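PDB 4EWC: putative nucleoprotein from Infectious salmon anemia virus, which encapsidates the negative-strand viral RNA, shielding it from nucleases and forming the ribonucleoprotein that serves as template for transcription and replication. Local coordinates for residues Asn106-Ala118 and Ala298-Asn310. Sequence-based numbering, arbitrary orientation.
Sequences NFSKEAAANIEMA and ANIPSKYLRHMRN
Asn114 and Glu110, on one flank of the C-terminal half of helix 96-114, bond by their side chains to the backbone of the loop 298-301 and the start of the one-turn helix 302-305, and Phe107 adds a side-chain contact on Asn299 and Ala298, joining a helix early in the chain to the helical-bundle region. The evidence is clearest at Asn114, whose ND2 gives both hydrogens to the loop. Asn114 ND2 bonds Ile300 O at 2.7 Å, nearly straight at 169°, and Ala298 O at 3.0 Å. Both acceptors lie close to the amide plane, although ND2 itself stands above the carbonyl plane of Ala298. With CG anti to its own carbonyl carbon (chi1 -77°), the amide also rests against Leu305, whose CD2 lies 3.5 Å from Asn114 OD1. One turn back, Glu110 bends at chi2 and brings Glu110 OE2 to Ser302 N, a weak bond of 3.4 Å. Phe107 meets Asn299 obliquely, ring and amide planes 45° apart, while Phe107 CZ lies 4.0 Å from Ala298 CB; Met281 of helix 279-284 also touches Phe107 and Ala111. One buried amide thus gives two loop carbonyls a donor, consistent with its modelled orientation, while the Glu110 carboxylate may interact weakly with the N-terminal end of helix 302-305.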
# COMPACT_ATOMS: atom_id res chain seq x y z
N ASN A 106 10.33 -2.55 -31.62
CA ASN A 106 10.08 -1.14 -31.88
C ASN A 106 10.60 -0.25 -30.76
O ASN A 106 11.30 0.74 -31.00
CB ASN A 106 8.58 -0.90 -32.10
CG ASN A 106 8.06 -1.53 -33.38
OD1 ASN A 106 8.83 -1.77 -34.32
ND2 ASN A 106 6.75 -1.80 -33.43
N PHE A 107 10.24 -0.61 -29.52
CA PHE A 107 10.75 0.04 -28.31
C PHE A 107 12.27 0.11 -28.33
O PHE A 107 12.84 1.18 -28.11
CB PHE A 107 10.27 -0.74 -27.08
CG PHE A 107 10.47 -0.02 -25.77
CD1 PHE A 107 9.59 0.95 -25.34
CD2 PHE A 107 11.51 -0.37 -24.94
CE1 PHE A 107 9.77 1.58 -24.12
CE2 PHE A 107 11.69 0.26 -23.73
CZ PHE A 107 10.82 1.24 -23.32
N SER A 108 12.92 -1.02 -28.61
CA SER A 108 14.39 -1.10 -28.62
C SER A 108 15.02 -0.26 -29.73
O SER A 108 16.09 0.29 -29.55
CB SER A 108 14.87 -2.54 -28.74
OG SER A 108 14.57 -3.25 -27.57
N LYS A 109 14.37 -0.20 -30.89
CA LYS A 109 14.86 0.61 -32.00
C LYS A 109 14.77 2.08 -31.61
O LYS A 109 15.68 2.87 -31.87
CB LYS A 109 14.03 0.37 -33.27
CG LYS A 109 14.73 0.82 -34.56
CD LYS A 109 13.77 1.50 -35.54
CE LYS A 109 13.34 2.89 -35.04
NZ LYS A 109 12.59 3.67 -36.08
N GLU A 110 13.67 2.45 -30.97
CA GLU A 110 13.51 3.84 -30.58
C GLU A 110 14.49 4.19 -29.47
O GLU A 110 15.07 5.26 -29.49
CB GLU A 110 12.06 4.16 -30.18
CG GLU A 110 11.77 5.64 -30.25
CD GLU A 110 12.24 6.26 -31.57
OE1 GLU A 110 11.71 5.83 -32.62
OE2 GLU A 110 13.14 7.14 -31.56
N ALA A 111 14.65 3.29 -28.51
CA ALA A 111 15.64 3.45 -27.45
C ALA A 111 17.07 3.50 -28.00
O ALA A 111 17.92 4.23 -27.48
CB ALA A 111 15.51 2.32 -26.43
N ALA A 112 17.33 2.73 -29.05
CA ALA A 112 18.66 2.66 -29.64
C ALA A 112 18.94 3.84 -30.53
O ALA A 112 20.04 4.00 -31.04
CB ALA A 112 18.84 1.35 -30.42
N ALA A 113 17.92 4.66 -30.74
CA ALA A 113 18.10 5.94 -31.43
C ALA A 113 18.54 6.94 -30.39
O ALA A 113 19.39 7.79 -30.63
CB ALA A 113 16.79 6.40 -32.04
N ASN A 114 17.94 6.79 -29.21
CA ASN A 114 18.14 7.71 -28.11
C ASN A 114 19.47 7.51 -27.38
O ASN A 114 20.04 8.48 -26.89
CB ASN A 114 16.96 7.64 -27.13
CG ASN A 114 15.74 8.37 -27.65
OD1 ASN A 114 15.86 9.46 -28.22
ND2 ASN A 114 14.56 7.79 -27.45
N ILE A 115 19.94 6.26 -27.30
CA ILE A 115 21.23 6.01 -26.66
C ILE A 115 22.38 6.55 -27.51
O ILE A 115 23.36 7.06 -26.98
CB ILE A 115 21.47 4.53 -26.28
CG1 ILE A 115 21.16 3.60 -27.45
CG2 ILE A 115 20.63 4.14 -25.07
CD1 ILE A 115 22.39 2.95 -28.08
N GLU A 116 22.25 6.47 -28.83
CA GLU A 116 23.29 7.01 -29.70
C GLU A 116 23.31 8.54 -29.68
O GLU A 116 24.38 9.16 -29.78
CB GLU A 116 23.15 6.46 -31.13
N MSE A 117 22.14 9.15 -29.51
CA MSE A 117 22.02 10.60 -29.51
C MSE A 117 22.46 11.25 -28.19
O MSE A 117 22.56 12.48 -28.11
CB MSE A 117 20.58 10.99 -29.81
CG MSE A 117 20.11 10.61 -31.20
SE MSE A 117 21.14 11.39 -32.62
CE MSE A 117 20.59 13.25 -32.37
N ALA A 118 22.72 10.43 -27.17
CA ALA A 118 23.29 10.92 -25.92
C ALA A 118 24.54 11.80 -26.13
O ALA A 118 24.81 12.71 -25.35
CB ALA A 118 23.61 9.76 -24.98
N ALA A 298 12.28 5.88 -22.38
CA ALA A 298 13.25 5.36 -23.35
C ALA A 298 12.80 5.34 -24.84
O ALA A 298 13.62 5.47 -25.75
CB ALA A 298 13.70 3.98 -22.91
N ASN A 299 11.50 5.20 -25.08
CA ASN A 299 10.98 5.17 -26.44
C ASN A 299 10.38 6.50 -26.95
O ASN A 299 9.63 6.52 -27.94
CB ASN A 299 9.89 4.11 -26.56
CG ASN A 299 8.75 4.34 -25.59
OD1 ASN A 299 8.95 4.89 -24.50
ND2 ASN A 299 7.54 3.94 -25.98
N ILE A 300 10.67 7.61 -26.27
CA ILE A 300 10.25 8.91 -26.78
C ILE A 300 11.07 9.19 -28.02
O ILE A 300 12.29 9.05 -28.00
CB ILE A 300 10.49 10.03 -25.77
CG1 ILE A 300 9.53 9.90 -24.60
CG2 ILE A 300 10.32 11.38 -26.43
CD1 ILE A 300 9.88 10.78 -23.43
N PRO A 301 10.40 9.56 -29.12
CA PRO A 301 11.03 9.84 -30.42
C PRO A 301 12.20 10.82 -30.30
O PRO A 301 12.03 11.93 -29.79
CB PRO A 301 9.88 10.45 -31.24
CG PRO A 301 8.65 9.87 -30.65
CD PRO A 301 8.93 9.70 -29.18
N SER A 302 13.37 10.40 -30.78
CA SER A 302 14.61 11.13 -30.53
C SER A 302 14.62 12.60 -30.97
O SER A 302 15.31 13.42 -30.36
CB SER A 302 15.80 10.39 -31.14
OG SER A 302 15.84 10.58 -32.54
N LYS A 303 13.87 12.92 -32.02
CA LYS A 303 13.79 14.30 -32.49
C LYS A 303 13.25 15.23 -31.40
O LYS A 303 13.54 16.42 -31.38
CB LYS A 303 12.92 14.41 -33.76
N TYR A 304 12.47 14.67 -30.49
CA TYR A 304 11.86 15.44 -29.42
C TYR A 304 12.73 15.43 -28.16
O TYR A 304 12.82 16.45 -27.47
CB TYR A 304 10.47 14.89 -29.10
CG TYR A 304 9.52 14.85 -30.26
CD1 TYR A 304 9.45 15.90 -31.17
CD2 TYR A 304 8.67 13.75 -30.45
CE1 TYR A 304 8.56 15.86 -32.25
CE2 TYR A 304 7.79 13.70 -31.52
CZ TYR A 304 7.74 14.77 -32.42
OH TYR A 304 6.86 14.74 -33.48
N LEU A 305 13.34 14.29 -27.86
CA LEU A 305 14.09 14.11 -26.63
C LEU A 305 15.39 14.89 -26.67
O LEU A 305 15.91 15.32 -25.63
CB LEU A 305 14.37 12.61 -26.40
CG LEU A 305 14.68 12.07 -25.01
CD1 LEU A 305 13.53 12.30 -24.04
CD2 LEU A 305 15.01 10.57 -25.06
N ARG A 306 15.92 15.08 -27.88
CA ARG A 306 17.18 15.80 -28.08
C ARG A 306 17.12 17.15 -27.41
O ARG A 306 18.11 17.64 -26.86
CB ARG A 306 17.46 15.98 -29.59
N HIS A 307 15.93 17.73 -27.45
CA HIS A 307 15.65 19.04 -26.87
C HIS A 307 15.32 18.96 -25.38
O HIS A 307 15.42 19.96 -24.67
CB HIS A 307 14.47 19.68 -27.60
CG HIS A 307 14.73 19.93 -29.05
ND1 HIS A 307 15.21 21.12 -29.56
CD2 HIS A 307 14.57 19.12 -30.14
CE1 HIS A 307 15.33 21.05 -30.85
NE2 HIS A 307 14.94 19.84 -31.25
N MSE A 308 14.89 17.79 -24.91
CA MSE A 308 14.42 17.66 -23.54
C MSE A 308 14.94 16.38 -22.90
O MSE A 308 14.17 15.54 -22.41
CB MSE A 308 12.90 17.70 -23.50
CG MSE A 308 12.33 19.03 -23.92
SE MSE A 308 12.60 20.36 -22.52
CE MSE A 308 11.12 19.83 -21.37
N ARG A 309 16.27 16.27 -22.91
CA ARG A 309 16.98 15.10 -22.42
C ARG A 309 16.40 14.51 -21.13
O ARG A 309 16.16 13.32 -21.07
CB ARG A 309 18.47 15.41 -22.25
CG ARG A 309 19.25 15.39 -23.56
CD ARG A 309 19.32 13.97 -24.09
NE ARG A 309 19.23 13.91 -25.55
CZ ARG A 309 18.98 12.79 -26.24
NH1 ARG A 309 18.79 11.64 -25.60
NH2 ARG A 309 18.90 12.83 -27.57
N ASN A 310 16.13 15.35 -20.14
CA ASN A 310 15.64 14.86 -18.85
C ASN A 310 14.22 14.28 -18.83
O ASN A 310 13.74 13.87 -17.78
CB ASN A 310 15.77 15.93 -17.75
CG ASN A 310 17.19 16.49 -17.61
OD1 ASN A 310 18.17 15.82 -17.90
ND2 ASN A 310 17.29 17.73 -17.13